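PDB 6SLN: RagA protein from Porphyromonas gingivalis, which probably takes up nutrients across the outer membrane as a TonB-dependent receptor, with a plug domain housed inside a transmembrane beta-barrel. Local coordinates for residues A[172-177]-A[439-444]; A[177-182]-A[350-355]. One frame throughout, in Å; residues are numbered along the deposited sequence.

Both contacts fasten the plug domain to the inner wall of the barrel, and their centres lie about 10 Å apart. Along the plug, 172-177 leaves helix 169-173 and 177-182 leads into strand 180-186, so the two segments follow each other and share Pro177. On the wall the order is reversed: contact 2 uses strand 345-360 and contact 1 the later strand 435-450; strand 363-377 runs between them and pairs with both. The contacts also meet directly, with Met175 SD 3.7 Å from Arg352 NH2. One short turn of the plug is thereby held against two barrel strands that flank a third, by uncharged side chains in contact 1 and by a salt bridge in contact 2.

Contact 1 (A[172-177]-A[439-444]); sequences VATMNP and SHQANV. With C8E ((hydroxyethyloxy)tri(ethyloxy)octane), chain I.
Thr174 and Gln441 are brought together by two torsions: chi1 of 71° sets Thr174 OG1 between its own backbone N and carbonyl carbon, and chi1 of -170° sets Gln441 CG anti to its backbone N, presenting it to Thr174; the glutamine chain then bends about CB-CG towards its amide. The two side chains cross at about a right angle, and OG1 lies 3.5 Å from Gln441 CG, a packing contact with the methylene part. The polar ends are engaged elsewhere. Thr174 OG1 is hydrogen-bonded to Val171 O, which suits a threonine just past the end of helix 169-173, and Gln441 OE1 bonds to Thr467 OG1 on the next barrel strand. Met175 fills the neighbouring place. Its long flexible chain runs out extended, carrying the CE methyl against the amide end of Asn443. The turn that carries Thr174 and Met175 is closed by Met175 N bonding to Val172 O at 3.1 Å.

Gln441 and Asn443 point inward to the plug, and the intervening Ala442 points away. Its short methyl lets a detergent molecule come close, with C14 3.4 Å from Ala442 CB. His440 also turns outward: its ND1 is hydrogen-bonded to Asn468 of the second subunit. A polar inward face meeting a plug turn, backed by an outward face that meets detergent and the second subunit, belongs to the plugged beta-barrel of TonB-dependent receptors.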
loop_
_atom_site.group_PDB
_atom_site.type_symbol
_atom_site.label_atom_id
_atom_site.label_comp_id
_atom_site.label_asym_id
_atom_site.label_seq_id
_atom_site.Cartn_x
_atom_site.Cartn_y
_atom_site.Cartn_z
ATOM N N VAL A 172 -19.784 10.335 -11.964
ATOM C CA VAL A 172 -21.187 10.680 -12.191
ATOM C C VAL A 172 -22.102 9.703 -11.460
ATOM O O VAL A 172 -23.122 10.107 -10.897
ATOM C CB VAL A 172 -21.502 10.727 -13.699
ATOM C CG1 VAL A 172 -23.004 10.809 -13.911
ATOM C CG2 VAL A 172 -20.832 11.911 -14.340
ATOM N N ALA A 173 -21.749 8.407 -11.446
ATOM C CA ALA A 173 -22.495 7.427 -10.653
ATOM C C ALA A 173 -22.468 7.718 -9.144
ATOM O O ALA A 173 -23.393 7.311 -8.428
ATOM C CB ALA A 173 -21.949 6.021 -10.906
ATOM N N THR A 174 -21.425 8.382 -8.633
ATOM C CA THR A 174 -21.397 8.727 -7.213
ATOM C C THR A 174 -22.267 9.933 -6.889
ATOM O O THR A 174 -22.275 10.373 -5.735
ATOM C CB THR A 174 -19.961 8.999 -6.729
ATOM O OG1 THR A 174 -19.468 10.243 -7.268
ATOM C CG2 THR A 174 -19.006 7.841 -7.103
ATOM N N MET A 175 -22.996 10.468 -7.866
ATOM C CA MET A 175 -23.851 11.631 -7.676
ATOM C C MET A 175 -25.316 11.212 -7.630
ATOM O O MET A 175 -25.730 10.249 -8.283
ATOM C CB MET A 175 -23.661 12.655 -8.801
ATOM C CG MET A 175 -22.233 13.173 -9.029
ATOM S SD MET A 175 -22.336 14.748 -9.906
ATOM C CE MET A 175 -20.655 15.342 -9.778
ATOM N N ASN A 176 -26.100 11.955 -6.865
ATOM C CA ASN A 176 -27.533 11.715 -6.760
ATOM C C ASN A 176 -28.233 12.336 -7.967
ATOM O O ASN A 176 -28.308 13.568 -8.077
ATOM C CB ASN A 176 -28.050 12.282 -5.430
ATOM C CG ASN A 176 -29.536 12.040 -5.196
ATOM O OD1 ASN A 176 -30.247 11.464 -6.029
ATOM N ND2 ASN A 176 -30.017 12.504 -4.046
ATOM N N PRO A 177 -28.778 11.521 -8.881
ATOM C CA PRO A 177 -29.346 12.075 -10.121
ATOM C C PRO A 177 -30.611 12.867 -9.909
ATOM O O PRO A 177 -31.055 13.546 -10.844
ATOM C CB PRO A 177 -29.620 10.832 -10.970
ATOM C CG PRO A 177 -29.081 9.658 -10.171
ATOM C CD PRO A 177 -29.053 10.084 -8.755
ATOM N N SER A 439 -14.974 4.259 -1.399
ATOM C CA SER A 439 -14.482 5.400 -2.143
ATOM C C SER A 439 -14.978 6.669 -1.482
ATOM O O SER A 439 -16.178 6.803 -1.196
ATOM C CB SER A 439 -14.935 5.360 -3.602
ATOM O OG SER A 439 -13.954 4.753 -4.419
ATOM N N HIS A 440 -14.061 7.601 -1.251
ATOM C CA HIS A 440 -14.417 8.915 -0.742
ATOM C C HIS A 440 -14.272 9.887 -1.911
ATOM O O HIS A 440 -13.152 10.253 -2.296
ATOM C CB HIS A 440 -13.562 9.277 0.474
ATOM C CG HIS A 440 -13.772 8.359 1.642
ATOM N ND1 HIS A 440 -12.745 7.946 2.465
ATOM C CD2 HIS A 440 -14.892 7.742 2.100
ATOM C CE1 HIS A 440 -13.226 7.130 3.385
ATOM N NE2 HIS A 440 -14.524 6.989 3.185
ATOM N N GLN A 441 -15.418 10.273 -2.478
ATOM C CA GLN A 441 -15.506 11.201 -3.592
ATOM C C GLN A 441 -15.803 12.597 -3.074
ATOM O O GLN A 441 -16.748 12.787 -2.303
ATOM C CB GLN A 441 -16.599 10.777 -4.581
ATOM C CG GLN A 441 -16.593 11.561 -5.882
ATOM C CD GLN A 441 -15.324 11.299 -6.683
ATOM O OE1 GLN A 441 -14.710 10.224 -6.559
ATOM N NE2 GLN A 441 -14.917 12.276 -7.505
ATOM N N ALA A 442 -15.004 13.567 -3.505
ATOM C CA ALA A 442 -15.303 14.971 -3.285
ATOM C C ALA A 442 -15.081 15.723 -4.580
ATOM O O ALA A 442 -14.116 15.465 -5.307
ATOM C CB ALA A 442 -14.442 15.584 -2.209
ATOM N N ASN A 443 -15.985 16.651 -4.856
ATOM C CA ASN A 443 -15.977 17.438 -6.079
ATOM C C ASN A 443 -16.221 18.876 -5.660
ATOM O O ASN A 443 -17.304 19.205 -5.166
ATOM C CB ASN A 443 -17.043 16.935 -7.060
ATOM C CG ASN A 443 -17.023 15.412 -7.230
ATOM O OD1 ASN A 443 -16.031 14.828 -7.700
ATOM N ND2 ASN A 443 -18.122 14.766 -6.863
ATOM N N VAL A 444 -15.214 19.727 -5.818
ATOM C CA VAL A 444 -15.188 21.033 -5.160
ATOM C C VAL A 444 -15.057 22.096 -6.246
ATOM O O VAL A 444 -13.951 22.377 -6.714
ATOM C CB VAL A 444 -14.049 21.121 -4.137
ATOM C CG1 VAL A 444 -14.138 22.388 -3.335
ATOM C CG2 VAL A 444 -14.108 19.951 -3.189
HETATM C C1 C8E I . -27.697 9.326 4.057
HETATM C C2 C8E I . -26.766 10.315 4.761
HETATM C C3 C8E I . -25.974 11.202 3.795
HETATM C C4 C8E I . -24.532 11.449 4.273
HETATM C C5 C8E I . -23.554 11.641 3.106
HETATM C C6 C8E I . -22.443 12.673 3.340
HETATM C C7 C8E I . -21.373 12.607 2.240
HETATM C C8 C8E I . -19.973 12.939 2.775
HETATM O O9 C8E I . -18.951 12.368 1.972
HETATM C C10 C8E I . -17.910 13.261 1.606
HETATM C C11 C8E I . -16.626 12.491 1.263
HETATM O O12 C8E I . -15.522 13.355 1.023
HETATM C C13 C8E I . -14.239 12.746 1.143
HETATM C C14 C8E I . -13.260 13.400 0.153
HETATM O O15 C8E I . -11.876 13.225 0.416
HETATM C C16 C8E I . -11.219 14.456 0.699
HETATM C C17 C8E I . -11.599 15.617 -0.246
HETATM O O18 C8E I . -11.185 16.900 0.232
HETATM C C19 C8E I . -11.272 17.949 -0.723
HETATM C C20 C8E I . -10.431 19.157 -0.294
HETATM O O21 C8E I . -10.661 20.322 -1.070
#

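Contact 2 (A[177-182]-A[350-355]); sequences PNDFES and SGRLNF. With C8E ((hydroxyethyloxy)tri(ethyloxy)octane), chain J; C8E ((hydroxyethyloxy)tri(ethyloxy)octane), chain I.
Asp179 of the plug and Arg352 of the barrel wall form a buried salt bridge in this plug-in-barrel fold of the TonB-dependent receptors. The ionic part is rather long, with Asp179 OD2 3.4 Å from Arg352 NE. The carboxylate comes to the guanidinium edge, but the two planes stand 82° apart, so the pair is not the flat, two-pronged kind. A buried charge is costly unless paired, so an aspartate facing an arginine suits the place, and each probably stabilises the other's ionised form.

Hydrogen bonds fix each partner further. Asp179 OD1 is held by Tyr328 and Ser330 on strand 325-337. Arg352 bends at chi3 (-55°), and its NH1 donates to Asn354 OD1 at 2.6 Å; the acceptor OD1 lies nearly in the guanidinium plane, although the N-H···O angle of 135° makes the bond bent. Asn354 suits this place because its amide works both ways: ND2 in turn bonds to Thr208 OG1 and Lys209 O of the plug.

Packing completes the contact. The Asp179 CB methylene lies alongside the Arg352 stem, the two side chains running antiparallel, with Asp179 CB 3.6 Å from Arg352 CD. Within the plug turn, Pro177 CA sits over the centre of the Phe180 ring. On the outer side of strand 345-360, Gly351 has no side chain to obstruct a second detergent molecule, whose C5 comes to 3.6 Å from Gly351 C.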
loop_
_atom_site.group_PDB
_atom_site.type_symbol
_atom_site.label_atom_id
_atom_site.label_comp_id
_atom_site.label_asym_id
_atom_site.label_seq_id
_atom_site.Cartn_x
_atom_site.Cartn_y
_atom_site.Cartn_z
ATOM N N PRO A 177 -28.778 11.521 -8.881
ATOM C CA PRO A 177 -29.346 12.075 -10.121
ATOM C C PRO A 177 -30.611 12.867 -9.909
ATOM O O PRO A 177 -31.055 13.546 -10.844
ATOM C CB PRO A 177 -29.620 10.832 -10.970
ATOM C CG PRO A 177 -29.081 9.658 -10.171
ATOM C CD PRO A 177 -29.053 10.084 -8.755
ATOM N N ASN A 178 -31.219 12.794 -8.726
ATOM C CA ASN A 178 -32.348 13.662 -8.426
ATOM C C ASN A 178 -31.938 15.114 -8.308
ATOM O O ASN A 178 -32.807 15.993 -8.354
ATOM C CB ASN A 178 -33.011 13.234 -7.134
ATOM C CG ASN A 178 -34.229 12.433 -7.378
ATOM O OD1 ASN A 178 -34.356 11.336 -6.863
ATOM N ND2 ASN A 178 -35.142 12.963 -8.182
ATOM N N ASP A 179 -30.643 15.374 -8.109
ATOM C CA ASP A 179 -30.104 16.724 -8.117
ATOM C C ASP A 179 -29.937 17.287 -9.521
ATOM O O ASP A 179 -29.593 18.465 -9.652
ATOM C CB ASP A 179 -28.761 16.747 -7.392
ATOM C CG ASP A 179 -28.862 16.203 -5.993
ATOM O OD1 ASP A 179 -29.964 16.287 -5.424
ATOM O OD2 ASP A 179 -27.851 15.696 -5.465
ATOM N N PHE A 180 -30.187 16.482 -10.560
ATOM C CA PHE A 180 -30.032 16.902 -11.948
ATOM C C PHE A 180 -31.289 17.610 -12.440
ATOM O O PHE A 180 -32.397 17.066 -12.354
ATOM C CB PHE A 180 -29.732 15.704 -12.844
ATOM C CG PHE A 180 -28.451 14.987 -12.510
ATOM C CD1 PHE A 180 -27.552 15.513 -11.606
ATOM C CD2 PHE A 180 -28.150 13.781 -13.115
ATOM C CE1 PHE A 180 -26.380 14.851 -11.319
ATOM C CE2 PHE A 180 -26.980 13.112 -12.830
ATOM C CZ PHE A 180 -26.095 13.644 -11.935
ATOM N N GLU A 181 -31.108 18.823 -12.959
ATOM C CA GLU A 181 -32.229 19.579 -13.503
ATOM C C GLU A 181 -32.521 19.159 -14.930
ATOM O O GLU A 181 -33.670 18.881 -15.291
ATOM C CB GLU A 181 -31.927 21.077 -13.459
ATOM C CG GLU A 181 -33.085 21.955 -13.875
ATOM C CD GLU A 181 -34.347 21.626 -13.108
ATOM O OE1 GLU A 181 -35.128 20.777 -13.590
ATOM O OE2 GLU A 181 -34.555 22.210 -12.020
ATOM N N SER A 182 -31.489 19.117 -15.757
ATOM C CA SER A 182 -31.654 18.780 -17.154
ATOM C C SER A 182 -30.381 18.110 -17.628
ATOM O O SER A 182 -29.374 18.049 -16.915
ATOM C CB SER A 182 -31.973 20.021 -17.994
ATOM O OG SER A 182 -31.262 21.153 -17.521
ATOM N N SER A 350 -24.832 10.080 -0.647
ATOM C CA SER A 350 -24.571 11.321 -1.359
ATOM C C SER A 350 -24.760 12.532 -0.462
ATOM O O SER A 350 -25.641 12.568 0.397
ATOM C CB SER A 350 -25.506 11.484 -2.560
ATOM O OG SER A 350 -25.787 10.255 -3.186
ATOM N N GLY A 351 -23.947 13.544 -0.707
ATOM C CA GLY A 351 -24.251 14.873 -0.228
ATOM C C GLY A 351 -24.006 15.882 -1.330
ATOM O O GLY A 351 -23.044 15.753 -2.102
ATOM N N ARG A 352 -24.870 16.884 -1.435
ATOM C CA ARG A 352 -24.637 17.966 -2.373
ATOM C C ARG A 352 -25.088 19.275 -1.752
ATOM O O ARG A 352 -26.183 19.356 -1.187
ATOM C CB ARG A 352 -25.379 17.741 -3.693
ATOM C CG ARG A 352 -25.713 19.063 -4.412
ATOM C CD ARG A 352 -26.375 18.851 -5.757
ATOM N NE ARG A 352 -25.565 17.998 -6.619
ATOM C CZ ARG A 352 -24.423 18.380 -7.182
ATOM N NH1 ARG A 352 -23.965 19.616 -6.981
ATOM N NH2 ARG A 352 -23.743 17.530 -7.949
ATOM N N LEU A 353 -24.250 20.297 -1.870
ATOM C CA LEU A 353 -24.631 21.666 -1.539
ATOM C C LEU A 353 -24.353 22.523 -2.766
ATOM O O LEU A 353 -23.195 22.677 -3.171
ATOM C CB LEU A 353 -23.875 22.188 -0.315
ATOM C CG LEU A 353 -24.290 23.613 0.042
ATOM C CD1 LEU A 353 -25.800 23.684 0.234
ATOM C CD2 LEU A 353 -23.567 24.137 1.275
ATOM N N ASN A 354 -25.414 23.047 -3.371
ATOM C CA ASN A 354 -25.316 23.985 -4.478
ATOM C C ASN A 354 -25.632 25.379 -3.960
ATOM O O ASN A 354 -26.605 25.572 -3.227
ATOM C CB ASN A 354 -26.286 23.615 -5.599
ATOM C CG ASN A 354 -25.717 22.595 -6.566
ATOM O OD1 ASN A 354 -24.664 22.000 -6.334
ATOM N ND2 ASN A 354 -26.431 22.376 -7.656
ATOM N N PHE A 355 -24.818 26.351 -4.358
ATOM C CA PHE A 355 -24.880 27.689 -3.791
ATOM C C PHE A 355 -24.604 28.708 -4.884
ATOM O O PHE A 355 -23.844 28.441 -5.819
ATOM C CB PHE A 355 -23.870 27.802 -2.654
ATOM C CG PHE A 355 -23.447 29.187 -2.343
ATOM C CD1 PHE A 355 -24.339 30.086 -1.780
ATOM C CD2 PHE A 355 -22.138 29.585 -2.570
ATOM C CE1 PHE A 355 -23.942 31.374 -1.471
ATOM C CE2 PHE A 355 -21.731 30.869 -2.266
ATOM C CZ PHE A 355 -22.633 31.765 -1.717
HETATM C C1 C8E J . -26.853 19.492 3.868
HETATM C C2 C8E J . -25.610 18.631 3.629
HETATM C C3 C8E J . -24.744 19.056 2.423
HETATM C C4 C8E J . -23.554 18.098 2.220
HETATM C C5 C8E J . -22.704 18.379 0.979
HETATM C C6 C8E J . -21.293 17.783 1.063
HETATM C C7 C8E J . -20.566 17.869 -0.283
HETATM C C8 C8E J . -19.165 17.247 -0.265
HETATM O O9 C8E J . -18.169 18.258 -0.245
HETATM C C10 C8E J . -16.858 17.790 0.045
HETATM C C11 C8E J . -16.247 18.544 1.233
HETATM O O12 C8E J . -15.369 19.596 0.881
HETATM C C13 C8E J . -15.694 20.820 1.531
HETATM C C14 C8E J . -14.914 22.020 0.969
HETATM O O15 C8E J . -15.751 23.139 0.736
HETATM C C16 C8E J . -15.378 23.954 -0.366
HETATM C C17 C8E J . -15.585 25.434 -0.029
HETATM O O18 C8E J . -15.141 26.297 -1.064
HETATM C C19 C8E J . -16.158 27.058 -1.693
HETATM C C20 C8E J . -15.731 28.517 -1.904
HETATM O O21 C8E J . -16.222 29.033 -3.135
HETATM C C1 C8E I . -27.697 9.326 4.057
HETATM C C2 C8E I . -26.766 10.315 4.761
HETATM C C3 C8E I . -25.974 11.202 3.795
HETATM C C4 C8E I . -24.532 11.449 4.273
HETATM C C5 C8E I . -23.554 11.641 3.106
HETATM C C6 C8E I . -22.443 12.673 3.340
HETATM C C7 C8E I . -21.373 12.607 2.240
HETATM C C8 C8E I . -19.973 12.939 2.775
HETATM O O9 C8E I . -18.951 12.368 1.972
HETATM C C10 C8E I . -17.910 13.261 1.606
HETATM C C11 C8E I . -16.626 12.491 1.263
HETATM O O12 C8E I . -15.522 13.355 1.023
HETATM C C13 C8E I . -14.239 12.746 1.143
HETATM C C14 C8E I . -13.260 13.400 0.153
HETATM O O15 C8E I . -11.876 13.225 0.416
HETATM C C16 C8E I . -11.219 14.456 0.699
HETATM C C17 C8E I . -11.599 15.617 -0.246
HETATM O O18 C8E I . -11.185 16.900 0.232
HETATM C C19 C8E I . -11.272 17.949 -0.723
HETATM C C20 C8E I . -10.431 19.157 -0.294
HETATM O O21 C8E I . -10.661 20.322 -1.070
#